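Local coordinates for cytochrome p450EpoK (PDB 1PKF), which belongs to the cytochrome P450 family, a mostly helical fold built round a haem, and holds epothilone D in a pocket beside that haem, at residues Phe67-Glu72 with Gly94-Pro99; Gly304-Ala309 with Met325-Ile330; Val106-Asn111 with Gly236-Thr241. One frame throughout, in Å; residues are numbered along the deposited sequence.

Contact 1 (Phe67-Glu72 with Gly94-Pro99); sequences FAVSRE and GLFGLP. With EPD (epothilone D), chain C.
F96 reaches across to V69 and R71, and its side chain is the main bridge between the two segments. F96 CB already lies 3.9 Å from V69 CG1. With CG anti to the carbonyl carbon (chi1 -73°), the ring then leans between the two partners. F96 CD2 meets V69 CG1 at 3.5 Å, an apolar contact, while on the other ortho side CD1 comes within 3.5 Å of R71 NH2. CD1 sits over one face of the guanidinium, toward its rim, and the two planes are 23° apart. Epothilone D lies over one face of the ring, with its C24 above the centre and its C23 3.5 Å from F96 CE1.

R71 can lie alongside the ring because its chain bends at chi2 and NH1 turns back to donate to V69 O, 2.9 Å away and in the guanidinium plane. The backbones also close in, with S70 CA 3.0 Å from F96 O in a CA-H...O contact. S70 OG makes a weak bond to G97 O and accepts from E72 N, an ST turn.

R71, L95 and F96 line the epothilone D pocket. Segment 94-99, part of the B-C loop region of a P450, links helix 88-93 to helix 100-110 and packs against the chain just past the outermost strand, 67-68, of the five-stranded sheet.

Contact 2 (Gly304-Ala309 with Met325-Ile330); sequences GTVRFA and MVFLLI. With HEM (protoporphyrin IX containing Fe), chain B.
R307 O is gripped from the neighbouring strand by V326 N, a short hydrogen bond of 2.6 Å, and by a weaker CA-H...O contact from M325. V326 O returns the bond, taking R307 N at 2.8 Å, so this antiparallel hydrogen-bonded pair is closed in both directions. Nearer the other end, L328 N donates to T305 O.

On the face carrying V306, F308, M325 and F327, side chains interlock. V306 CG1, set anti to the carbonyl carbon (chi1 -66°), stands over the centre of the F327 ring, 3.5 Å from its centroid and 12° off the normal: a CH-pi contact. M325 SD comes obliquely to the F308 ring, 3.5 Å from CE2, as a Met-aromatic contact, and also touches V306 CG1.

The opposite face serves the haem. R307 binds one propionate with two nitrogens, NH1 to O1A and NH2 to O2A, each at 2.8 Å, the carboxylate carbon lying in the guanidinium plane. NH1 also donates to V306 O (2.9 Å), which fixes the rotation of the group. T305 OG1 also donates to haem O1A, though the bond is modelled so short that its length is doubtful. G304 O accepts a hydrogen bond from epothilone D.

The two strands belong to beta sheet 1 of the P450 fold, strand 49-52 flanking 325-329 and strand 67-68 flanking 304-309, with F62 of helix 55-63 against T305, R307 and L328.

Contact 3 (Val106-Asn111 with Gly236-Thr241); sequences VRKLVN and GSRLST. With HEM (protoporphyrin IX containing Fe), chain B.
L109 and L239 provide most of the apolar contact. L109 CD2 meets L239 CD2 at 3.6 Å, the two side chains running obliquely past each other. L239 CD1 also reaches V106 CG2 at 4.0 Å, here with the side chains nearly perpendicular. L109 owes its reach to CG lying anti to the backbone N (chi1 -168°), which sends its branches to two neighbours: CD2 to L239, and CD1 to the edge of the R238 guanidinium, 3.8 Å from NH1.

Among the charged groups, K108 NZ and R238 NH2 come within 4.2 Å. They are like charges on exposed residues, so water and ions probably screen them.

The polar bonds lie on the haem side of the helix. R107 NH1 donates to haem O2D (2.8 Å), NE donates to N111 OD1 (2.8 Å) nearly in the guanidinium plane, and NH2 bonds V364 O. N111 thereby steadies the arginine that grips the propionate.

A helix whose arginine holds a haem propionate, with H103 of the same helix also hydrogen-bonded to the haem, is the familiar C helix of cytochromes P450; its outer side packs on the turn between helices 225-234 and 241-272.

Overall arrangement
Along the chain contact 1 closes before contact 3 opens, and contact 3 before contact 2. Contacts 1 and 2 have centres 13 Å apart and share the mixed sheet: strands 67-68 and 304-309 are neighbours, joined by A68 N to F308 O at 2.8 Å. Contact 3 lies 16 Å from contact 1, centre to centre, and meets it where L95 and L98 pack on V106, at the helix that follows segment 94-99. Contacts 2 and 3 do not touch, their nearest atoms about 9 Å apart, but each anchors a different haem propionate. Contact 1 bridges them, so sheet and helices together clasp the haem's propionate edge, with epothilone D alongside contacts 1 and 2.

Contact 1 (Phe67-Glu72 with Gly94-Pro99)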
loop_
_atom_site.group_PDB
_atom_site.type_symbol
_atom_site.label_atom_id
_atom_site.label_comp_id
_atom_site.label_asym_id
_atom_site.label_seq_id
_atom_site.Cartn_x
_atom_site.Cartn_y
_atom_site.Cartn_z
ATOM N N PHE A 67 19.077 -2.285 11.098
ATOM C CA PHE A 67 18.443 -2.704 9.838
ATOM C C PHE A 67 18.049 -1.474 9.043
ATOM O O PHE A 67 17.263 -0.659 9.526
ATOM C CB PHE A 67 17.180 -3.513 10.121
ATOM C CG PHE A 67 17.442 -4.894 10.656
ATOM C CD1 PHE A 67 17.383 -5.149 12.021
ATOM C CD2 PHE A 67 17.731 -5.939 9.800
ATOM C CE1 PHE A 67 17.618 -6.436 12.519
ATOM C CE2 PHE A 67 17.947 -7.213 10.284
ATOM C CZ PHE A 67 17.893 -7.463 11.652
ATOM N N ALA A 68 18.578 -1.330 7.839
ATOM C CA ALA A 68 18.279 -0.161 7.045
ATOM C C ALA A 68 17.148 -0.403 6.057
ATOM O O ALA A 68 16.819 -1.538 5.711
ATOM C CB ALA A 68 19.520 0.306 6.303
ATOM N N VAL A 69 16.588 0.715 5.603
ATOM C CA VAL A 69 15.577 0.754 4.554
ATOM C C VAL A 69 16.226 0.957 3.193
ATOM O O VAL A 69 15.792 0.386 2.199
ATOM C CB VAL A 69 14.597 1.902 4.826
ATOM C CG1 VAL A 69 13.590 2.027 3.700
ATOM C CG2 VAL A 69 13.878 1.653 6.142
ATOM N N SER A 70 17.281 1.767 3.147
ATOM C CA SER A 70 17.881 2.149 1.887
ATOM C C SER A 70 18.354 0.909 1.152
ATOM O O SER A 70 19.098 0.090 1.701
ATOM C CB SER A 70 19.040 3.124 2.077
ATOM O OG SER A 70 19.794 3.206 0.875
ATOM N N ARG A 71 17.909 0.771 -0.093
ATOM C CA ARG A 71 18.294 -0.362 -0.900
ATOM C C ARG A 71 19.776 -0.284 -1.221
ATOM O O ARG A 71 20.359 -1.257 -1.680
ATOM C CB ARG A 71 17.458 -0.440 -2.180
ATOM C CG ARG A 71 16.107 -1.061 -1.960
ATOM C CD ARG A 71 15.122 -0.133 -1.286
ATOM N NE ARG A 71 13.744 -0.649 -1.311
ATOM C CZ ARG A 71 12.962 -0.833 -0.248
ATOM N NH1 ARG A 71 13.375 -0.576 0.968
ATOM N NH2 ARG A 71 11.735 -1.283 -0.408
ATOM N N GLU A 72 20.384 0.869 -0.956
ATOM C CA GLU A 72 21.807 1.047 -1.191
ATOM C C GLU A 72 22.629 0.254 -0.161
ATOM O O GLU A 72 23.785 -0.042 -0.418
ATOM C CB GLU A 72 22.185 2.547 -1.235
ATOM C CG GLU A 72 21.997 3.173 -2.629
ATOM C CD GLU A 72 21.831 4.700 -2.632
ATOM O OE1 GLU A 72 20.842 5.213 -2.049
ATOM O OE2 GLU A 72 22.680 5.395 -3.245
ATOM N N GLY A 94 14.256 9.214 -2.947
ATOM C CA GLY A 94 12.898 8.944 -2.474
ATOM C C GLY A 94 12.955 8.517 -1.023
ATOM O O GLY A 94 14.040 8.425 -0.488
ATOM N N LEU A 95 11.812 8.248 -0.392
ATOM C CA LEU A 95 11.788 8.039 1.036
ATOM C C LEU A 95 12.514 6.760 1.461
ATOM O O LEU A 95 13.035 6.679 2.584
ATOM C CB LEU A 95 10.354 8.079 1.561
ATOM C CG LEU A 95 9.791 9.514 1.520
ATOM C CD1 LEU A 95 8.296 9.552 1.655
ATOM C CD2 LEU A 95 10.423 10.391 2.582
ATOM N N PHE A 96 12.614 5.784 0.571
ATOM C CA PHE A 96 13.320 4.550 0.937
ATOM C C PHE A 96 14.850 4.710 0.843
ATOM O O PHE A 96 15.583 4.123 1.640
ATOM C CB PHE A 96 12.801 3.343 0.141
ATOM C CG PHE A 96 11.434 2.857 0.582
ATOM C CD1 PHE A 96 10.683 2.016 -0.234
ATOM C CD2 PHE A 96 10.884 3.265 1.792
ATOM C CE1 PHE A 96 9.431 1.557 0.156
ATOM C CE2 PHE A 96 9.624 2.814 2.196
ATOM C CZ PHE A 96 8.893 1.960 1.385
ATOM N N GLY A 97 15.329 5.566 -0.047
ATOM C CA GLY A 97 16.750 5.638 -0.316
ATOM C C GLY A 97 17.511 6.656 0.502
ATOM O O GLY A 97 18.692 6.487 0.743
ATOM N N LEU A 98 16.845 7.736 0.898
ATOM C CA LEU A 98 17.473 8.784 1.694
ATOM C C LEU A 98 18.081 8.280 3.001
ATOM O O LEU A 98 17.497 7.418 3.647
ATOM C CB LEU A 98 16.424 9.818 2.040
ATOM C CG LEU A 98 15.977 10.670 0.868
ATOM C CD1 LEU A 98 14.853 11.538 1.315
ATOM C CD2 LEU A 98 17.140 11.496 0.348
ATOM N N PRO A 99 19.225 8.825 3.412
ATOM C CA PRO A 99 19.782 8.489 4.722
ATOM C C PRO A 99 18.873 9.051 5.809
ATOM O O PRO A 99 18.180 10.017 5.538
ATOM C CB PRO A 99 21.141 9.198 4.735
ATOM C CG PRO A 99 21.390 9.595 3.395
ATOM C CD PRO A 99 20.067 9.798 2.710
HETATM C C51 EPD C . 2.044 -0.916 1.059
HETATM C C5 EPD C . 3.404 -0.382 0.663
HETATM C C4 EPD C . 3.381 0.602 -0.213
HETATM C C3 EPD C . 4.602 1.400 -0.558
HETATM C C2 EPD C . 4.883 1.377 -2.097
HETATM C C20 EPD C . 6.157 2.245 -2.523
HETATM C C21 EPD C . 6.749 1.965 -3.898
HETATM C C22 EPD C . 6.628 3.095 -1.589
HETATM C C23 EPD C . 7.765 3.923 -1.767
HETATM C C24 EPD C . 8.264 4.887 -1.061
HETATM S S1 EPD C . 9.729 5.544 -1.740
HETATM C C25 EPD C . 9.552 4.366 -2.989
HETATM C C27 EPD C . 10.602 4.359 -4.064
HETATM N N26 EPD C . 8.564 3.602 -2.909
HETATM C C6 EPD C . 4.622 -0.572 1.595
HETATM C C7 EPD C . 4.902 -2.025 1.957
HETATM C C8 EPD C . 5.519 -2.718 0.729
HETATM C C9 EPD C . 6.978 -3.022 0.498
HETATM C C91 EPD C . 7.970 -1.971 0.196
HETATM C C10 EPD C . 6.804 -3.761 -0.924
HETATM O O10 EPD C . 5.956 -4.945 -0.658
HETATM C C11 EPD C . 8.138 -4.024 -1.736
HETATM C C28 EPD C . 9.104 -4.996 -1.076
HETATM C C12 EPD C . 7.839 -4.539 -3.143
HETATM O O12 EPD C . 7.498 -5.729 -3.196
HETATM C C13 EPD C . 7.970 -3.530 -4.309
HETATM C C30 EPD C . 9.349 -2.934 -4.455
HETATM C C29 EPD C . 7.429 -4.083 -5.629
HETATM C C14 EPD C . 7.089 -2.225 -3.964
HETATM O O14 EPD C . 7.315 -1.127 -4.856
HETATM C C15 EPD C . 5.597 -2.386 -4.052
HETATM C C16 EPD C . 4.879 -1.080 -3.561
HETATM O O16 EPD C . 3.711 -0.906 -3.829
HETATM O O1 EPD C . 5.607 -0.084 -2.773
#

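Contact 2 (Gly304-Ala309 with Met325-Ile330)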
loop_
_atom_site.group_PDB
_atom_site.type_symbol
_atom_site.label_atom_id
_atom_site.label_comp_id
_atom_site.label_asym_id
_atom_site.label_seq_id
_atom_site.Cartn_x
_atom_site.Cartn_y
_atom_site.Cartn_z
ATOM N N GLY A 304 5.528 -8.916 2.430
ATOM C CA GLY A 304 5.613 -7.892 3.448
ATOM C C GLY A 304 6.473 -6.764 2.978
ATOM O O GLY A 304 6.310 -6.292 1.875
ATOM N N THR A 305 7.373 -6.304 3.833
ATOM C CA THR A 305 8.266 -5.236 3.449
ATOM C C THR A 305 9.669 -5.693 3.780
ATOM O O THR A 305 9.840 -6.776 4.338
ATOM C CB THR A 305 7.850 -3.912 4.125
ATOM O OG1 THR A 305 8.689 -2.846 3.649
ATOM C CG2 THR A 305 8.071 -3.988 5.645
ATOM N N VAL A 306 10.658 -4.910 3.400
ATOM C CA VAL A 306 12.042 -5.335 3.485
ATOM C C VAL A 306 12.908 -4.398 4.317
ATOM O O VAL A 306 12.651 -3.197 4.415
ATOM C CB VAL A 306 12.713 -5.466 2.081
ATOM C CG1 VAL A 306 12.052 -6.567 1.342
ATOM C CG2 VAL A 306 12.589 -4.181 1.259
ATOM N N ARG A 307 13.940 -4.998 4.899
ATOM C CA ARG A 307 15.014 -4.270 5.529
ATOM C C ARG A 307 16.311 -4.963 5.135
ATOM O O ARG A 307 16.289 -6.098 4.617
ATOM C CB ARG A 307 14.838 -4.262 7.055
ATOM C CG ARG A 307 13.592 -3.511 7.534
ATOM C CD ARG A 307 13.723 -2.031 7.322
ATOM N NE ARG A 307 12.681 -1.199 7.935
ATOM C CZ ARG A 307 11.518 -0.925 7.362
ATOM N NH1 ARG A 307 11.193 -1.490 6.197
ATOM N NH2 ARG A 307 10.643 -0.132 7.981
ATOM N N PHE A 308 17.427 -4.281 5.389
ATOM C CA PHE A 308 18.751 -4.750 5.031
ATOM C C PHE A 308 19.714 -4.635 6.220
ATOM O O PHE A 308 19.910 -3.542 6.738
ATOM C CB PHE A 308 19.270 -3.907 3.875
ATOM C CG PHE A 308 18.360 -3.918 2.684
ATOM C CD1 PHE A 308 17.426 -2.905 2.492
ATOM C CD2 PHE A 308 18.389 -4.981 1.788
ATOM C CE1 PHE A 308 16.556 -2.939 1.399
ATOM C CE2 PHE A 308 17.526 -5.010 0.690
ATOM C CZ PHE A 308 16.617 -3.980 0.506
ATOM N N ALA A 309 20.315 -5.746 6.644
ATOM C CA ALA A 309 21.284 -5.740 7.764
ATOM C C ALA A 309 22.442 -4.792 7.512
ATOM O O ALA A 309 23.179 -4.980 6.568
ATOM C CB ALA A 309 21.824 -7.153 8.001
ATOM N N MET A 325 19.171 -9.114 2.917
ATOM C CA MET A 325 17.834 -8.549 2.905
ATOM C C MET A 325 17.020 -9.346 3.904
ATOM O O MET A 325 17.280 -10.530 4.094
ATOM C CB MET A 325 17.225 -8.670 1.495
ATOM C CG MET A 325 15.800 -8.084 1.370
ATOM S SD MET A 325 15.348 -7.615 -0.307
ATOM C CE MET A 325 15.184 -9.170 -1.026
ATOM N N VAL A 326 16.059 -8.690 4.542
ATOM C CA VAL A 326 15.138 -9.348 5.423
ATOM C C VAL A 326 13.713 -8.932 5.075
ATOM O O VAL A 326 13.421 -7.758 4.968
ATOM C CB VAL A 326 15.436 -8.998 6.911
ATOM C CG1 VAL A 326 14.583 -9.808 7.788
ATOM C CG2 VAL A 326 16.884 -9.292 7.224
ATOM N N PHE A 327 12.837 -9.908 4.898
ATOM C CA PHE A 327 11.432 -9.649 4.692
ATOM C C PHE A 327 10.701 -9.811 6.002
ATOM O O PHE A 327 10.908 -10.797 6.706
ATOM C CB PHE A 327 10.835 -10.670 3.728
ATOM C CG PHE A 327 10.732 -10.196 2.324
ATOM C CD1 PHE A 327 11.665 -10.595 1.381
ATOM C CD2 PHE A 327 9.682 -9.377 1.930
ATOM C CE1 PHE A 327 11.552 -10.156 0.037
ATOM C CE2 PHE A 327 9.568 -8.952 0.575
ATOM C CZ PHE A 327 10.507 -9.346 -0.350
ATOM N N LEU A 328 9.795 -8.880 6.280
ATOM C CA LEU A 328 8.876 -8.982 7.400
ATOM C C LEU A 328 7.574 -9.501 6.877
ATOM O O LEU A 328 6.902 -8.806 6.135
ATOM C CB LEU A 328 8.684 -7.606 8.041
ATOM C CG LEU A 328 9.907 -6.710 8.155
ATOM C CD1 LEU A 328 9.577 -5.498 9.009
ATOM C CD2 LEU A 328 11.064 -7.422 8.730
ATOM N N LEU A 329 7.215 -10.724 7.258
ATOM C CA LEU A 329 6.036 -11.409 6.791
ATOM C C LEU A 329 4.742 -10.896 7.445
ATOM O O LEU A 329 4.117 -11.559 8.300
ATOM C CB LEU A 329 6.199 -12.919 6.980
ATOM C CG LEU A 329 5.284 -13.808 6.172
ATOM C CD1 LEU A 329 5.403 -13.482 4.677
ATOM C CD2 LEU A 329 5.557 -15.314 6.447
ATOM N N ILE A 330 4.303 -9.722 6.985
ATOM C CA ILE A 330 3.223 -9.041 7.650
ATOM C C ILE A 330 1.956 -9.823 7.804
ATOM O O ILE A 330 1.384 -9.809 8.864
ATOM C CB ILE A 330 2.962 -7.654 7.032
ATOM C CG1 ILE A 330 4.042 -6.715 7.559
ATOM C CG2 ILE A 330 1.625 -7.092 7.510
ATOM C CD1 ILE A 330 4.947 -6.272 6.560
HETATM C CHA HEM B . 4.980 3.579 3.667
HETATM C CHB HEM B . 1.296 0.639 4.043
HETATM C CHC HEM B . -1.640 3.673 1.652
HETATM C CHD HEM B . 2.111 6.456 0.987
HETATM C C1A HEM B . 4.188 2.558 4.066
HETATM C C2A HEM B . 4.616 1.443 4.880
HETATM C C3A HEM B . 3.594 0.616 4.967
HETATM C C4A HEM B . 2.506 1.183 4.213
HETATM C CMA HEM B . 3.621 -0.692 5.757
HETATM C CAA HEM B . 6.001 1.260 5.515
HETATM C CBA HEM B . 6.815 0.278 4.661
HETATM C CGA HEM B . 8.156 0.033 5.319
HETATM O O1A HEM B . 9.038 -0.619 4.699
HETATM O O2A HEM B . 8.376 0.506 6.474
HETATM C C1B HEM B . 0.268 1.241 3.382
HETATM C C2B HEM B . -1.029 0.614 3.256
HETATM C C3B HEM B . -1.808 1.479 2.643
HETATM C C4B HEM B . -1.045 2.624 2.303
HETATM C CMB HEM B . -1.503 -0.788 3.779
HETATM C CAB HEM B . -3.252 1.302 2.204
HETATM C CBB HEM B . -4.178 0.825 2.998
HETATM C C1C HEM B . -0.957 4.752 1.289
HETATM C C2C HEM B . -1.443 5.965 0.664
HETATM C C3C HEM B . -0.377 6.734 0.478
HETATM C C4C HEM B . 0.806 6.056 1.024
HETATM C CMC HEM B . -2.878 6.290 0.257
HETATM C CAC HEM B . -0.468 8.088 -0.186
HETATM C CBC HEM B . 0.517 8.913 -0.010
HETATM C C1D HEM B . 3.194 5.863 1.566
HETATM C C2D HEM B . 4.526 6.405 1.422
HETATM C C3D HEM B . 5.413 5.529 2.256
HETATM C C4D HEM B . 4.533 4.535 2.800
HETATM C CMD HEM B . 5.022 7.643 0.669
HETATM C CAD HEM B . 6.905 5.689 2.482
HETATM C CBD HEM B . 7.030 6.287 3.882
HETATM C CGD HEM B . 8.470 6.399 4.274
HETATM O O1D HEM B . 9.307 5.585 3.831
HETATM O O2D HEM B . 8.819 7.315 5.042
HETATM N NA HEM B . 2.904 2.365 3.665
HETATM N NB HEM B . 0.275 2.506 2.768
HETATM N NC HEM B . 0.381 4.856 1.502
HETATM N ND HEM B . 3.196 4.735 2.399
HETATM FE FE HEM B . 1.551 3.694 2.763
#

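Contact 3 (Val106-Asn111 with Gly236-Thr241)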
loop_
_atom_site.group_PDB
_atom_site.type_symbol
_atom_site.label_atom_id
_atom_site.label_comp_id
_atom_site.label_asym_id
_atom_site.label_seq_id
_atom_site.Cartn_x
_atom_site.Cartn_y
_atom_site.Cartn_z
ATOM N N VAL A 106 12.609 15.309 5.250
ATOM C CA VAL A 106 11.534 15.261 4.266
ATOM C C VAL A 106 10.198 14.935 4.938
ATOM O O VAL A 106 9.198 15.588 4.675
ATOM C CB VAL A 106 11.823 14.275 3.143
ATOM C CG1 VAL A 106 10.652 14.210 2.191
ATOM C CG2 VAL A 106 13.067 14.693 2.405
ATOM N N ARG A 107 10.182 13.934 5.808
ATOM C CA ARG A 107 8.949 13.581 6.536
ATOM C C ARG A 107 8.408 14.731 7.393
ATOM O O ARG A 107 7.218 14.983 7.410
ATOM C CB ARG A 107 9.150 12.342 7.423
ATOM C CG ARG A 107 9.138 10.992 6.689
ATOM C CD ARG A 107 7.908 10.703 5.844
ATOM N NE ARG A 107 6.666 10.495 6.608
ATOM C CZ ARG A 107 6.223 9.331 7.061
ATOM N NH1 ARG A 107 6.913 8.223 6.846
ATOM N NH2 ARG A 107 5.059 9.266 7.712
ATOM N N LYS A 108 9.279 15.426 8.107
ATOM C CA LYS A 108 8.819 16.514 8.983
ATOM C C LYS A 108 8.033 17.528 8.128
ATOM O O LYS A 108 6.985 18.016 8.521
ATOM C CB LYS A 108 10.021 17.142 9.726
ATOM C CG LYS A 108 9.737 18.380 10.575
ATOM C CD LYS A 108 11.029 18.869 11.295
ATOM C CE LYS A 108 11.043 20.405 11.557
ATOM N NZ LYS A 108 12.432 21.051 11.547
ATOM N N LEU A 109 8.528 17.764 6.923
ATOM C CA LEU A 109 7.953 18.708 5.975
ATOM C C LEU A 109 6.555 18.358 5.476
ATOM O O LEU A 109 5.649 19.209 5.460
ATOM C CB LEU A 109 8.910 18.811 4.786
ATOM C CG LEU A 109 8.740 19.914 3.762
ATOM C CD1 LEU A 109 8.590 21.302 4.409
ATOM C CD2 LEU A 109 9.950 19.869 2.833
ATOM N N VAL A 110 6.381 17.105 5.040
ATOM C CA VAL A 110 5.142 16.687 4.386
ATOM C C VAL A 110 4.107 16.094 5.340
ATOM O O VAL A 110 2.926 16.131 5.058
ATOM C CB VAL A 110 5.428 15.673 3.234
ATOM C CG1 VAL A 110 5.761 14.303 3.772
ATOM C CG2 VAL A 110 4.253 15.575 2.305
ATOM N N ASN A 111 4.537 15.565 6.475
ATOM C CA ASN A 111 3.599 14.934 7.413
ATOM C C ASN A 111 2.383 15.808 7.788
ATOM O O ASN A 111 1.257 15.307 7.842
ATOM C CB ASN A 111 4.327 14.458 8.697
ATOM C CG ASN A 111 5.039 13.119 8.506
ATOM O OD1 ASN A 111 4.879 12.479 7.473
ATOM N ND2 ASN A 111 5.808 12.686 9.514
ATOM N N GLY A 236 16.163 28.340 1.538
ATOM C CA GLY A 236 17.332 27.649 2.068
ATOM C C GLY A 236 17.095 26.163 2.314
ATOM O O GLY A 236 15.985 25.759 2.663
ATOM N N SER A 237 18.163 25.374 2.168
ATOM C CA SER A 237 18.115 23.899 2.134
ATOM C C SER A 237 17.099 23.219 3.053
ATOM O O SER A 237 17.356 22.989 4.238
ATOM C CB SER A 237 19.511 23.309 2.409
ATOM O OG SER A 237 19.596 21.957 1.956
ATOM N N ARG A 238 15.961 22.857 2.476
ATOM C CA ARG A 238 14.926 22.135 3.202
ATOM C C ARG A 238 14.365 20.939 2.399
ATOM O O ARG A 238 13.716 20.042 2.959
ATOM C CB ARG A 238 13.810 23.106 3.555
ATOM C CG ARG A 238 12.791 22.557 4.511
ATOM C CD ARG A 238 11.759 23.583 4.920
ATOM N NE ARG A 238 12.002 24.053 6.276
ATOM C CZ ARG A 238 11.559 23.450 7.373
ATOM N NH1 ARG A 238 10.825 22.342 7.291
ATOM N NH2 ARG A 238 11.855 23.964 8.564
ATOM N N LEU A 239 14.649 20.930 1.097
ATOM C CA LEU A 239 14.084 19.968 0.162
ATOM C C LEU A 239 14.680 20.242 -1.222
ATOM O O LEU A 239 14.532 21.336 -1.751
ATOM C CB LEU A 239 12.562 20.131 0.115
ATOM C CG LEU A 239 11.738 19.081 -0.629
ATOM C CD1 LEU A 239 11.844 17.693 0.022
ATOM C CD2 LEU A 239 10.307 19.546 -0.698
ATOM N N SER A 240 15.381 19.273 -1.787
ATOM C CA SER A 240 15.968 19.425 -3.116
ATOM C C SER A 240 14.934 19.121 -4.177
ATOM O O SER A 240 13.881 18.535 -3.905
ATOM C CB SER A 240 17.196 18.516 -3.289
ATOM O OG SER A 240 16.850 17.123 -3.264
ATOM N N THR A 241 15.225 19.522 -5.406
ATOM C CA THR A 241 14.291 19.275 -6.487
ATOM C C THR A 241 14.115 17.770 -6.660
ATOM O O THR A 241 13.029 17.305 -6.935
ATOM C CB THR A 241 14.774 19.964 -7.795
ATOM O OG1 THR A 241 14.604 21.385 -7.667
ATOM C CG2 THR A 241 13.884 19.606 -8.985
HETATM C CHA HEM B . 4.980 3.579 3.667
HETATM C CHB HEM B . 1.296 0.639 4.043
HETATM C CHC HEM B . -1.640 3.673 1.652
HETATM C CHD HEM B . 2.111 6.456 0.987
HETATM C C1A HEM B . 4.188 2.558 4.066
HETATM C C2A HEM B . 4.616 1.443 4.880
HETATM C C3A HEM B . 3.594 0.616 4.967
HETATM C C4A HEM B . 2.506 1.183 4.213
HETATM C CMA HEM B . 3.621 -0.692 5.757
HETATM C CAA HEM B . 6.001 1.260 5.515
HETATM C CBA HEM B . 6.815 0.278 4.661
HETATM C CGA HEM B . 8.156 0.033 5.319
HETATM O O1A HEM B . 9.038 -0.619 4.699
HETATM O O2A HEM B . 8.376 0.506 6.474
HETATM C C1B HEM B . 0.268 1.241 3.382
HETATM C C2B HEM B . -1.029 0.614 3.256
HETATM C C3B HEM B . -1.808 1.479 2.643
HETATM C C4B HEM B . -1.045 2.624 2.303
HETATM C CMB HEM B . -1.503 -0.788 3.779
HETATM C CAB HEM B . -3.252 1.302 2.204
HETATM C CBB HEM B . -4.178 0.825 2.998
HETATM C C1C HEM B . -0.957 4.752 1.289
HETATM C C2C HEM B . -1.443 5.965 0.664
HETATM C C3C HEM B . -0.377 6.734 0.478
HETATM C C4C HEM B . 0.806 6.056 1.024
HETATM C CMC HEM B . -2.878 6.290 0.257
HETATM C CAC HEM B . -0.468 8.088 -0.186
HETATM C CBC HEM B . 0.517 8.913 -0.010
HETATM C C1D HEM B . 3.194 5.863 1.566
HETATM C C2D HEM B . 4.526 6.405 1.422
HETATM C C3D HEM B . 5.413 5.529 2.256
HETATM C C4D HEM B . 4.533 4.535 2.800
HETATM C CMD HEM B . 5.022 7.643 0.669
HETATM C CAD HEM B . 6.905 5.689 2.482
HETATM C CBD HEM B . 7.030 6.287 3.882
HETATM C CGD HEM B . 8.470 6.399 4.274
HETATM O O1D HEM B . 9.307 5.585 3.831
HETATM O O2D HEM B . 8.819 7.315 5.042
HETATM N NA HEM B . 2.904 2.365 3.665
HETATM N NB HEM B . 0.275 2.506 2.768
HETATM N NC HEM B . 0.381 4.856 1.502
HETATM N ND HEM B . 3.196 4.735 2.399
HETATM FE FE HEM B . 1.551 3.694 2.763
#